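Local structure of molybdopterin biosynthesis moeA protein (Pyrococcus horikoshii, 1WU2) at residues E42-E47 with K175-K180; A65-Q70 with I77-I82; G231-P234 with S238-K241; F307-K312 with G341-I346. The protein probably takes part in molybdenum cofactor biosynthesis, promoting the insertion of molybdenum into molybdopterin, as other MoeA proteins do. One frame throughout, in Å; residues are numbered along the deposited sequence.

Contact 1: residues E42-E47 with K175-K180; sequences EDIVTE and KKVPVK
Glu42 OE2 is the polar side-chain atom that touches the other segment, and what it meets is carbon: it rests 3.5 Å from Pro178 CG, with Pro178 CB a little farther off, so the pair is a van der Waals contact without a polar bond. The acid gets there because CG lies between the backbone N and the carbonyl carbon (chi1 59°) and the chain beyond it is extended, crossing the proline ring at about a right angle. Deeper in, Ile44 sends its CD1 methyl to Val177 CG2 at 4.1 Å, while the same methyl grazes Pro178 CD at 4.5 Å. Two small antiparallel sheets are joined here, since strand 44-45 pairs with 153-155 and strand 176-180 with 27-31. Helix 163-171 closes over the apolar part through Leu169, which touches both Ile44 and Val177. The contact is thus a worked case of graded chemistry: branched aliphatic groups fill the buried side, and the proline turns its ring carbons to an exposed carboxylate. Cohesion across it must rest mainly on apolar packing; the acid makes no polar bond to segment 175-180 and probably adds little beyond van der Waals contact.

Contact 2: residues A65-Q70 with I77-I82; sequences AEDTFQ and IELTVI
Ile77 turns its whole branched side chain onto two backbone carbonyls of the 65-70 loop, and the orientation of this one residue organises the contact. Its CG2 methyl lies 3.5 Å from Asp67 O and its CG1 is almost as near to that oxygen, so the two branches straddle it. The chain then bends (chi2 74°), which carries CD1 beyond Asp67 to within 3.3 Å of Gln70 O. Leu79, two residues along strand 77-84, also faces the loop and brings CD2 alongside Asp67 CB at 4.4 Å, a looser touch between the aliphatic parts of both residues. The acid end of Asp67 is occupied by another partner, OD2 accepting a hydrogen bond from the backbone N of Gly98. Within the loop, Ala65 O receives both Thr68 N and Thr68 OG1 from one face of its carbonyl plane, the hydroxyl at 3.0 Å, which fastens the short 3-10 turn that presents Asp67 O. Cutting Ile77 back to an alanine removes both branches, and is likely to open a gap beneath the carbonyls of Asp67 and Gln70 and to deprive Val131 on the adjacent strand 128-131 of an apolar neighbour. The arrangement belongs to the mixed sheet of the MoeA N-terminal region, where the loop leaving strand 60-63 folds back on strand 77-84. Chemically it pairs aliphatic C-H groups with carbonyl oxygens, so across these two segments the loop is probably held by van der Waals packing, while its directional bonds are made to itself and to other parts of the domain.

Contact 3: residues G231-P234 with S238-K241; sequences GVLP and SIIK
Leu233, the last residue of strand 226-233, which is outermost in its mixed sheet within this chain, and Pro234 after it meet Ile239 and Ile240 across a short connection, a strand-to-helix link within the probable molybdopterin-binding domain. Shape governs the fit. The CG2 methyl of Ile239 is the first bump: it enters the notch between the leucine and the proline, 3.7 Å from Leu233 CG and 4.1 Å from Pro234 CD. Because CG2 stands opposite the backbone N of Ile239 while CG1 takes the place beside that N, the short branch does this touching. The second bump is the CD1 methyl of Ile240, which settles into the angle between the leucine side chain and the chain that follows it, 3.8 Å from Leu233 CB and 3.7 Å from Leu233 CD2. Both chi1 and chi2 of Ile240 (-58° and -54°) turn the long branch back toward the strand to reach that place. Leu233 also presses on the helical turn, its CD2 lying 3.9 Å from Ile239 O, so that this methyl abuts the backbone as well as the side chains. Leucine and isoleucines cross obliquely, whereas the proline ring meets Ile239 nearly at a right angle. Beyond the pair, strand 184-190 adds Ile188 against Leu233 and Thr190 against Ile240, and Phe271 also packs on Ile240; Asp236 OD1, in the connection, accepts weak hydrogen bonds from Ser238 N and Ile239 N. A carbonyl also borders the second hollow: Pro234 O lies 3.6 Å from Ile240 CD1.

Contact 4: residues F307-K312 with G341-I346; sequences FNLFVK and GRYEFI
Leu309 and Phe345 mark the approach of helix 307-312 to strand 343-346, their CA atoms 8.5 Å apart. The segment axes run at 106° to each other and come within 11.0 Å, so the helix lies nearly across the strand. The helix is not regular: a pi-type turn, closed by Lys312 N bonding to Phe307 O at 2.7 Å, widens it at 307-311. Leu309 fills the space between helix and strand. Its CG and both methyls pack on Phe345, CG and CD1 each 3.8 Å from Phe345 CD2, while Leu309 CD2 lies between the two aromatic residues and also meets Tyr343 CE1 at 4.2 Å. Phe345 puts CG opposite its backbone N (chi1 -175°), reaching past Leu309 in the reverse sense until CE2 comes 4.0 Å from Asn308 CB. The amide of that asparagine is engaged within its own helix, ND2 donating to Phe304 O. With an alanine at Leu309 the fork is lost, and Phe345 and Tyr343 would probably face a gap and become freer to shift their rings. All four touching residues are buried, and the contact joins helix 300-319 of the probable molybdopterin-binding domain to the C-terminal region. Around it, Tyr375 of strand 374-378 stacks on Phe345, and Glu377 of the same strand accepts a hydrogen bond from Tyr343 OH. Ile281 of strand 281-282 packs on Leu309, while helix 10-20 also adjoins the contact, Tyr10 bonding through its hydroxyl to Leu309 O and meeting the Tyr343 ring.

In the fold
The four contacts are spread along an elongated chain, and none touches another. Contact 2 is nested in the loop closed by contact 1, yet their centres are 46 Å apart, because the sheet holding contact 2 stands far out along the chain. Contacts 3 and 4 lie on the same side of the chain's centre, 27 Å between centres, with nearest atoms about 16 Å apart; the centres of contacts 2 and 3 are 86 Å apart. Contact 3 and the helix of contact 4 belong to the probable molybdopterin-binding domain, and contact 4 ties that domain to the C-terminal region. The centre of contact 1 is the nearest of the four to the centre of the chain, about 16 Å away.

Contact 1: residues E42-E47 with K175-K180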
loop_
_atom_site.group_PDB
_atom_site.type_symbol
_atom_site.label_atom_id
_atom_site.label_comp_id
_atom_site.label_asym_id
_atom_site.label_seq_id
_atom_site.Cartn_x
_atom_site.Cartn_y
_atom_site.Cartn_z
ATOM N N GLU A 42 4.448 -20.104 4.654
ATOM C CA GLU A 42 3.542 -21.120 5.187
ATOM C C GLU A 42 2.598 -20.558 6.252
ATOM O O GLU A 42 2.761 -19.428 6.712
ATOM C CB GLU A 42 4.354 -22.277 5.785
ATOM C CG GLU A 42 5.297 -21.862 6.913
ATOM C CD GLU A 42 6.166 -23.004 7.420
ATOM O OE1 GLU A 42 5.640 -24.131 7.593
ATOM O OE2 GLU A 42 7.376 -22.775 7.654
ATOM N N ASP A 43 1.609 -21.362 6.632
ATOM C CA ASP A 43 0.766 -21.069 7.787
ATOM C C ASP A 43 1.633 -20.975 9.046
ATOM O O ASP A 43 2.589 -21.736 9.210
ATOM C CB ASP A 43 -0.281 -22.174 7.991
ATOM C CG ASP A 43 -1.400 -22.149 6.950
ATOM O OD1 ASP A 43 -1.592 -21.132 6.248
ATOM O OD2 ASP A 43 -2.156 -23.121 6.779
ATOM N N ILE A 44 1.290 -20.035 9.923
ATOM C CA ILE A 44 1.930 -19.882 11.224
ATOM C C ILE A 44 0.953 -20.410 12.265
ATOM O O ILE A 44 -0.147 -19.885 12.408
ATOM C CB ILE A 44 2.261 -18.395 11.495
ATOM C CG1 ILE A 44 3.182 -17.830 10.407
ATOM C CG2 ILE A 44 2.895 -18.220 12.870
ATOM C CD1 ILE A 44 4.537 -18.502 10.312
ATOM N N VAL A 45 1.354 -21.464 12.968
ATOM C CA VAL A 45 0.537 -22.070 14.012
ATOM C C VAL A 45 1.155 -21.760 15.369
ATOM O O VAL A 45 2.342 -21.998 15.585
ATOM C CB VAL A 45 0.439 -23.603 13.841
ATOM C CG1 VAL A 45 -0.475 -24.207 14.900
ATOM C CG2 VAL A 45 -0.054 -23.956 12.446
ATOM N N THR A 46 0.347 -21.221 16.272
ATOM C CA THR A 46 0.781 -20.938 17.636
ATOM C C THR A 46 0.938 -22.218 18.460
ATOM O O THR A 46 0.144 -23.147 18.329
ATOM C CB THR A 46 -0.208 -19.952 18.325
ATOM O OG1 THR A 46 0.216 -19.684 19.663
ATOM C CG2 THR A 46 -1.600 -20.552 18.512
ATOM N N GLU A 47 1.975 -22.260 19.295
ATOM C CA GLU A 47 2.176 -23.354 20.246
ATOM C C GLU A 47 1.783 -22.912 21.665
ATOM O O GLU A 47 1.953 -23.665 22.624
ATOM C CB GLU A 47 3.641 -23.832 20.223
ATOM C CG GLU A 47 4.035 -24.660 19.001
ATOM C CD GLU A 47 3.155 -25.888 18.791
ATOM O OE1 GLU A 47 3.140 -26.781 19.660
ATOM O OE2 GLU A 47 2.466 -25.958 17.755
ATOM N N LYS A 175 11.368 -15.401 16.341
ATOM C CA LYS A 175 12.394 -14.380 16.133
ATOM C C LYS A 175 12.622 -14.113 14.647
ATOM O O LYS A 175 12.768 -12.960 14.230
ATOM C CB LYS A 175 13.713 -14.811 16.779
ATOM C CG LYS A 175 13.668 -14.900 18.300
ATOM C CD LYS A 175 15.007 -15.356 18.863
ATOM C CE LYS A 175 15.195 -14.935 20.316
ATOM N NZ LYS A 175 16.635 -14.952 20.713
ATOM N N LYS A 176 12.674 -15.186 13.862
ATOM C CA LYS A 176 12.863 -15.095 12.418
ATOM C C LYS A 176 11.781 -15.906 11.700
ATOM O O LYS A 176 11.733 -17.135 11.813
ATOM C CB LYS A 176 14.256 -15.592 12.031
ATOM C CG LYS A 176 15.396 -14.786 12.647
ATOM C CD LYS A 176 16.765 -15.367 12.285
ATOM C CE LYS A 176 17.179 -15.009 10.861
ATOM N NZ LYS A 176 18.198 -13.924 10.822
ATOM N N VAL A 177 10.911 -15.199 10.980
ATOM C CA VAL A 177 9.740 -15.791 10.333
ATOM C C VAL A 177 10.042 -16.257 8.897
ATOM O O VAL A 177 10.670 -15.529 8.127
ATOM C CB VAL A 177 8.545 -14.794 10.341
ATOM C CG1 VAL A 177 8.783 -13.598 9.411
ATOM C CG2 VAL A 177 7.244 -15.499 9.992
ATOM N N PRO A 178 9.608 -17.466 8.538
ATOM C CA PRO A 178 9.812 -17.968 7.174
ATOM C C PRO A 178 8.967 -17.232 6.130
ATOM O O PRO A 178 7.746 -17.181 6.250
ATOM C CB PRO A 178 9.397 -19.442 7.270
ATOM C CG PRO A 178 8.496 -19.523 8.449
ATOM C CD PRO A 178 8.923 -18.454 9.393
ATOM N N VAL A 179 9.633 -16.666 5.128
ATOM C CA VAL A 179 8.981 -15.977 4.018
ATOM C C VAL A 179 9.565 -16.448 2.686
ATOM O O VAL A 179 10.660 -17.005 2.641
ATOM C CB VAL A 179 9.133 -14.438 4.130
ATOM C CG1 VAL A 179 8.395 -13.915 5.350
ATOM C CG2 VAL A 179 10.606 -14.018 4.168
ATOM N N LYS A 180 8.833 -16.224 1.602
ATOM C CA LYS A 180 9.315 -16.576 0.272
ATOM C C LYS A 180 10.514 -15.707 -0.108
ATOM O O LYS A 180 10.575 -14.524 0.237
ATOM C CB LYS A 180 8.211 -16.396 -0.776
ATOM C CG LYS A 180 7.000 -17.295 -0.587
ATOM C CD LYS A 180 7.238 -18.694 -1.119
ATOM C CE LYS A 180 5.929 -19.427 -1.348
ATOM N NZ LYS A 180 6.148 -20.817 -1.830
#

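Contact 2: residues A65-Q70 with I77-I82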
loop_
_atom_site.group_PDB
_atom_site.type_symbol
_atom_site.label_atom_id
_atom_site.label_comp_id
_atom_site.label_asym_id
_atom_site.label_seq_id
_atom_site.Cartn_x
_atom_site.Cartn_y
_atom_site.Cartn_z
ATOM N N ALA A 65 -22.158 -19.373 38.375
ATOM C CA ALA A 65 -23.258 -18.749 37.645
ATOM C C ALA A 65 -24.580 -19.428 37.998
ATOM O O ALA A 65 -25.607 -18.768 38.134
ATOM C CB ALA A 65 -23.005 -18.828 36.142
ATOM N N GLU A 66 -24.528 -20.748 38.169
ATOM C CA GLU A 66 -25.707 -21.567 38.462
ATOM C C GLU A 66 -26.418 -21.147 39.753
ATOM O O GLU A 66 -27.637 -21.264 39.859
ATOM C CB GLU A 66 -25.308 -23.049 38.561
ATOM C CG GLU A 66 -24.947 -23.710 37.231
ATOM C CD GLU A 66 -23.573 -23.311 36.710
ATOM O OE1 GLU A 66 -22.589 -23.349 37.489
ATOM O OE2 GLU A 66 -23.474 -22.957 35.515
ATOM N N ASP A 67 -25.648 -20.656 40.724
ATOM C CA ASP A 67 -26.175 -20.283 42.039
ATOM C C ASP A 67 -27.057 -19.033 42.058
ATOM O O ASP A 67 -27.694 -18.749 43.071
ATOM C CB ASP A 67 -25.014 -20.061 43.018
ATOM C CG ASP A 67 -24.330 -21.354 43.420
ATOM O OD1 ASP A 67 -24.884 -22.444 43.159
ATOM O OD2 ASP A 67 -23.225 -21.370 43.996
ATOM N N THR A 68 -27.089 -18.285 40.956
ATOM C CA THR A 68 -27.768 -16.991 40.918
ATOM C C THR A 68 -28.877 -16.922 39.863
ATOM O O THR A 68 -29.356 -15.836 39.545
ATOM C CB THR A 68 -26.733 -15.875 40.652
ATOM O OG1 THR A 68 -26.159 -16.044 39.352
ATOM C CG2 THR A 68 -25.539 -15.991 41.595
ATOM N N PHE A 69 -29.290 -18.070 39.329
ATOM C CA PHE A 69 -30.308 -18.099 38.275
ATOM C C PHE A 69 -31.683 -17.639 38.775
ATOM O O PHE A 69 -32.482 -17.116 37.997
ATOM C CB PHE A 69 -30.409 -19.504 37.659
ATOM C CG PHE A 69 -29.272 -19.855 36.721
ATOM C CD1 PHE A 69 -28.231 -18.963 36.459
ATOM C CD2 PHE A 69 -29.249 -21.096 36.096
ATOM C CE1 PHE A 69 -27.200 -19.307 35.593
ATOM C CE2 PHE A 69 -28.219 -21.444 35.232
ATOM C CZ PHE A 69 -27.194 -20.547 34.980
ATOM N N GLN A 70 -31.945 -17.828 40.066
ATOM C CA GLN A 70 -33.204 -17.406 40.680
ATOM C C GLN A 70 -32.995 -16.134 41.510
ATOM O O GLN A 70 -33.573 -15.978 42.588
ATOM C CB GLN A 70 -33.777 -18.546 41.541
ATOM C CG GLN A 70 -34.714 -19.497 40.796
ATOM C CD GLN A 70 -34.148 -19.990 39.473
ATOM O OE1 GLN A 70 -33.422 -20.984 39.433
ATOM N NE2 GLN A 70 -34.484 -19.297 38.389
ATOM N N ILE A 77 -29.734 -13.700 46.552
ATOM C CA ILE A 77 -28.994 -14.921 46.862
ATOM C C ILE A 77 -27.754 -14.532 47.662
ATOM O O ILE A 77 -26.991 -13.657 47.248
ATOM C CB ILE A 77 -28.619 -15.702 45.566
ATOM C CG1 ILE A 77 -29.740 -16.674 45.181
ATOM C CG2 ILE A 77 -27.309 -16.483 45.733
ATOM C CD1 ILE A 77 -30.960 -16.007 44.595
ATOM N N GLU A 78 -27.565 -15.180 48.808
ATOM C CA GLU A 78 -26.412 -14.923 49.662
ATOM C C GLU A 78 -25.300 -15.922 49.356
ATOM O O GLU A 78 -25.551 -17.119 49.225
ATOM C CB GLU A 78 -26.812 -15.017 51.137
ATOM C CG GLU A 78 -25.793 -14.419 52.095
ATOM C CD GLU A 78 -26.088 -14.747 53.546
ATOM O OE1 GLU A 78 -25.610 -15.796 54.026
ATOM O OE2 GLU A 78 -26.795 -13.956 54.208
ATOM N N LEU A 79 -24.076 -15.414 49.224
ATOM C CA LEU A 79 -22.882 -16.247 49.107
ATOM C C LEU A 79 -21.906 -15.892 50.228
ATOM O O LEU A 79 -22.006 -14.827 50.831
ATOM C CB LEU A 79 -22.212 -16.053 47.743
ATOM C CG LEU A 79 -23.104 -16.198 46.507
ATOM C CD1 LEU A 79 -22.357 -15.746 45.262
ATOM C CD2 LEU A 79 -23.598 -17.633 46.346
ATOM N N THR A 80 -20.963 -16.791 50.501
ATOM C CA THR A 80 -19.987 -16.598 51.567
ATOM C C THR A 80 -18.579 -16.480 50.978
ATOM O O THR A 80 -18.160 -17.313 50.177
ATOM C CB THR A 80 -20.052 -17.770 52.576
ATOM O OG1 THR A 80 -21.416 -18.047 52.924
ATOM C CG2 THR A 80 -19.407 -17.387 53.904
ATOM N N VAL A 81 -17.863 -15.434 51.384
ATOM C CA VAL A 81 -16.503 -15.181 50.922
ATOM C C VAL A 81 -15.502 -15.934 51.805
ATOM O O VAL A 81 -15.232 -15.530 52.940
ATOM C CB VAL A 81 -16.184 -13.666 50.918
ATOM C CG1 VAL A 81 -14.790 -13.397 50.348
ATOM C CG2 VAL A 81 -17.240 -12.902 50.125
ATOM N N ILE A 82 -14.965 -17.030 51.267
ATOM C CA ILE A 82 -13.999 -17.879 51.972
ATOM C C ILE A 82 -12.543 -17.438 51.783
ATOM O O ILE A 82 -11.674 -17.822 52.568
ATOM C CB ILE A 82 -14.143 -19.358 51.521
ATOM C CG1 ILE A 82 -13.625 -19.538 50.078
ATOM C CG2 ILE A 82 -15.589 -19.832 51.722
ATOM C CD1 ILE A 82 -14.291 -20.644 49.272
#

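Contact 3: residues G231-P234 with S238-K241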
loop_
_atom_site.group_PDB
_atom_site.type_symbol
_atom_site.label_atom_id
_atom_site.label_comp_id
_atom_site.label_asym_id
_atom_site.label_seq_id
_atom_site.Cartn_x
_atom_site.Cartn_y
_atom_site.Cartn_z
ATOM N N GLY A 231 21.307 -3.045 -17.627
ATOM C CA GLY A 231 21.630 -1.787 -18.277
ATOM C C GLY A 231 20.951 -1.550 -19.613
ATOM O O GLY A 231 20.184 -2.384 -20.099
ATOM N N VAL A 232 21.248 -0.390 -20.196
ATOM C CA VAL A 232 20.741 -0.002 -21.508
ATOM C C VAL A 232 21.669 -0.559 -22.580
ATOM O O VAL A 232 22.887 -0.418 -22.487
ATOM C CB VAL A 232 20.670 1.538 -21.656
ATOM C CG1 VAL A 232 20.085 1.930 -23.012
ATOM C CG2 VAL A 232 19.857 2.154 -20.521
ATOM N N LEU A 233 21.081 -1.182 -23.598
ATOM C CA LEU A 233 21.831 -1.822 -24.676
ATOM C C LEU A 233 21.489 -1.160 -26.012
ATOM O O LEU A 233 20.388 -0.637 -26.170
ATOM C CB LEU A 233 21.476 -3.310 -24.750
ATOM C CG LEU A 233 22.248 -4.303 -23.873
ATOM C CD1 LEU A 233 22.573 -3.747 -22.490
ATOM C CD2 LEU A 233 21.449 -5.589 -23.751
ATOM N N PRO A 234 22.408 -1.184 -26.977
ATOM C CA PRO A 234 22.096 -0.685 -28.323
ATOM C C PRO A 234 21.275 -1.694 -29.126
ATOM O O PRO A 234 21.213 -2.869 -28.757
ATOM C CB PRO A 234 23.478 -0.480 -28.966
ATOM C CG PRO A 234 24.497 -0.886 -27.932
ATOM C CD PRO A 234 23.792 -1.682 -26.886
ATOM N N SER A 238 23.608 -9.269 -31.694
ATOM C CA SER A 238 24.633 -10.000 -30.946
ATOM C C SER A 238 24.623 -9.644 -29.459
ATOM O O SER A 238 24.679 -10.526 -28.600
ATOM C CB SER A 238 26.022 -9.724 -31.529
ATOM O OG SER A 238 26.970 -10.650 -31.025
ATOM N N ILE A 239 24.552 -8.348 -29.171
ATOM C CA ILE A 239 24.545 -7.853 -27.797
ATOM C C ILE A 239 23.227 -8.158 -27.069
ATOM O O ILE A 239 23.232 -8.339 -25.862
ATOM C CB ILE A 239 24.884 -6.329 -27.768
ATOM C CG1 ILE A 239 26.382 -6.111 -28.042
ATOM C CG2 ILE A 239 24.509 -5.690 -26.426
ATOM C CD1 ILE A 239 26.680 -5.282 -29.273
ATOM N N ILE A 240 22.109 -8.238 -27.791
ATOM C CA ILE A 240 20.821 -8.559 -27.167
ATOM C C ILE A 240 20.724 -10.057 -26.850
ATOM O O ILE A 240 19.854 -10.475 -26.088
ATOM C CB ILE A 240 19.629 -8.101 -28.057
ATOM C CG1 ILE A 240 19.690 -6.591 -28.331
ATOM C CG2 ILE A 240 18.289 -8.448 -27.406
ATOM C CD1 ILE A 240 19.788 -5.718 -27.089
ATOM N N LYS A 241 21.629 -10.854 -27.416
ATOM C CA LYS A 241 21.692 -12.292 -27.141
ATOM C C LYS A 241 22.192 -12.641 -25.730
ATOM O O LYS A 241 22.170 -13.811 -25.346
ATOM C CB LYS A 241 22.561 -13.004 -28.186
ATOM C CG LYS A 241 21.961 -14.305 -28.705
ATOM C CD LYS A 241 20.764 -14.053 -29.618
ATOM C CE LYS A 241 20.570 -15.189 -30.613
ATOM N NZ LYS A 241 20.654 -16.526 -29.960
#

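Contact 4: residues F307-K312 with G341-I346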
loop_
_atom_site.group_PDB
_atom_site.type_symbol
_atom_site.label_atom_id
_atom_site.label_comp_id
_atom_site.label_asym_id
_atom_site.label_seq_id
_atom_site.Cartn_x
_atom_site.Cartn_y
_atom_site.Cartn_z
ATOM N N PHE A 307 2.710 -3.691 -16.905
ATOM C CA PHE A 307 3.192 -4.208 -15.632
ATOM C C PHE A 307 2.014 -4.584 -14.740
ATOM O O PHE A 307 1.986 -5.668 -14.171
ATOM C CB PHE A 307 4.094 -3.198 -14.916
ATOM C CG PHE A 307 4.597 -3.690 -13.589
ATOM C CD1 PHE A 307 5.795 -4.378 -13.497
ATOM C CD2 PHE A 307 3.846 -3.502 -12.440
ATOM C CE1 PHE A 307 6.241 -4.853 -12.280
ATOM C CE2 PHE A 307 4.288 -3.974 -11.220
ATOM C CZ PHE A 307 5.484 -4.651 -11.137
ATOM N N ASN A 308 1.041 -3.688 -14.632
ATOM C CA ASN A 308 -0.135 -3.920 -13.797
ATOM C C ASN A 308 -1.028 -5.054 -14.300
ATOM O O ASN A 308 -1.613 -5.786 -13.500
ATOM C CB ASN A 308 -0.947 -2.630 -13.658
ATOM C CG ASN A 308 -0.367 -1.692 -12.624
ATOM O OD1 ASN A 308 -0.568 -1.882 -11.426
ATOM N ND2 ASN A 308 0.366 -0.678 -13.078
ATOM N N LEU A 309 -1.108 -5.213 -15.618
ATOM C CA LEU A 309 -2.001 -6.202 -16.225
ATOM C C LEU A 309 -1.366 -7.588 -16.355
ATOM O O LEU A 309 -2.083 -8.577 -16.483
ATOM C CB LEU A 309 -2.490 -5.725 -17.603
ATOM C CG LEU A 309 -3.446 -4.528 -17.591
ATOM C CD1 LEU A 309 -3.644 -3.985 -18.989
ATOM C CD2 LEU A 309 -4.788 -4.902 -16.985
ATOM N N PHE A 310 -0.036 -7.665 -16.309
ATOM C CA PHE A 310 0.663 -8.936 -16.506
ATOM C C PHE A 310 1.673 -9.215 -15.402
ATOM O O PHE A 310 1.506 -10.152 -14.623
ATOM C CB PHE A 310 1.371 -8.952 -17.866
ATOM C CG PHE A 310 0.436 -9.069 -19.034
ATOM C CD1 PHE A 310 0.277 -8.020 -19.921
ATOM C CD2 PHE A 310 -0.282 -10.235 -19.247
ATOM C CE1 PHE A 310 -0.585 -8.133 -20.999
ATOM C CE2 PHE A 310 -1.147 -10.350 -20.331
ATOM C CZ PHE A 310 -1.295 -9.300 -21.202
ATOM N N VAL A 311 2.709 -8.386 -15.331
ATOM C CA VAL A 311 3.846 -8.632 -14.443
ATOM C C VAL A 311 3.432 -8.707 -12.967
ATOM O O VAL A 311 3.856 -9.607 -12.248
ATOM C CB VAL A 311 4.949 -7.556 -14.614
ATOM C CG1 VAL A 311 6.167 -7.897 -13.758
ATOM C CG2 VAL A 311 5.357 -7.425 -16.075
ATOM N N LYS A 312 2.604 -7.758 -12.537
ATOM C CA LYS A 312 2.106 -7.685 -11.164
ATOM C C LYS A 312 1.500 -9.017 -10.711
ATOM O O LYS A 312 1.758 -9.474 -9.605
ATOM C CB LYS A 312 1.065 -6.558 -11.050
ATOM C CG LYS A 312 0.297 -6.520 -9.739
ATOM C CD LYS A 312 -0.465 -5.209 -9.555
ATOM C CE LYS A 312 -1.770 -5.181 -10.330
ATOM N NZ LYS A 312 -2.792 -4.307 -9.689
ATOM N N GLY A 341 -13.208 -4.832 -29.200
ATOM C CA GLY A 341 -12.024 -5.608 -29.525
ATOM C C GLY A 341 -10.762 -5.184 -28.785
ATOM O O GLY A 341 -9.730 -5.835 -28.941
ATOM N N ARG A 342 -10.832 -4.115 -27.988
ATOM C CA ARG A 342 -9.673 -3.626 -27.233
ATOM C C ARG A 342 -9.968 -3.521 -25.738
ATOM O O ARG A 342 -10.985 -2.957 -25.328
ATOM C CB ARG A 342 -9.204 -2.269 -27.764
ATOM C CG ARG A 342 -8.877 -2.248 -29.260
ATOM C CD ARG A 342 -7.749 -3.171 -29.670
ATOM N NE ARG A 342 -6.485 -2.792 -29.045
ATOM C CZ ARG A 342 -5.675 -1.831 -29.480
ATOM N NH1 ARG A 342 -5.962 -1.123 -30.569
ATOM N NH2 ARG A 342 -4.554 -1.582 -28.818
ATOM N N TYR A 343 -9.057 -4.068 -24.936
ATOM C CA TYR A 343 -9.165 -4.072 -23.484
ATOM C C TYR A 343 -8.514 -2.800 -22.949
ATOM O O TYR A 343 -7.293 -2.669 -22.967
ATOM C CB TYR A 343 -8.472 -5.316 -22.923
ATOM C CG TYR A 343 -8.809 -5.642 -21.492
ATOM C CD1 TYR A 343 -8.066 -5.110 -20.443
ATOM C CD2 TYR A 343 -9.860 -6.500 -21.186
ATOM C CE1 TYR A 343 -8.372 -5.413 -19.127
ATOM C CE2 TYR A 343 -10.174 -6.811 -19.873
ATOM C CZ TYR A 343 -9.426 -6.266 -18.848
ATOM O OH TYR A 343 -9.730 -6.571 -17.543
ATOM N N GLU A 344 -9.336 -1.868 -22.474
ATOM C CA GLU A 344 -8.875 -0.530 -22.106
ATOM C C GLU A 344 -8.272 -0.491 -20.704
ATOM O O GLU A 344 -8.920 -0.864 -19.731
ATOM C CB GLU A 344 -10.022 0.497 -22.161
ATOM C CG GLU A 344 -11.042 0.326 -23.279
ATOM C CD GLU A 344 -10.466 0.551 -24.660
ATOM O OE1 GLU A 344 -9.348 1.100 -24.765
ATOM O OE2 GLU A 344 -11.140 0.175 -25.642
ATOM N N PHE A 345 -7.032 -0.024 -20.614
ATOM C CA PHE A 345 -6.418 0.343 -19.345
ATOM C C PHE A 345 -6.585 1.853 -19.215
ATOM O O PHE A 345 -5.939 2.621 -19.929
ATOM C CB PHE A 345 -4.940 -0.057 -19.340
ATOM C CG PHE A 345 -4.239 0.175 -18.027
ATOM C CD1 PHE A 345 -3.552 1.359 -17.792
ATOM C CD2 PHE A 345 -4.237 -0.806 -17.041
ATOM C CE1 PHE A 345 -2.884 1.571 -16.587
ATOM C CE2 PHE A 345 -3.574 -0.602 -15.836
ATOM C CZ PHE A 345 -2.901 0.593 -15.607
ATOM N N ILE A 346 -7.465 2.270 -18.313
ATOM C CA ILE A 346 -7.841 3.672 -18.169
ATOM C C ILE A 346 -7.340 4.206 -16.845
ATOM O O ILE A 346 -7.666 3.664 -15.795
ATOM C CB ILE A 346 -9.381 3.825 -18.236
ATOM C CG1 ILE A 346 -9.926 3.290 -19.566
ATOM C CG2 ILE A 346 -9.789 5.284 -18.023
ATOM C CD1 ILE A 346 -9.335 3.952 -20.804
#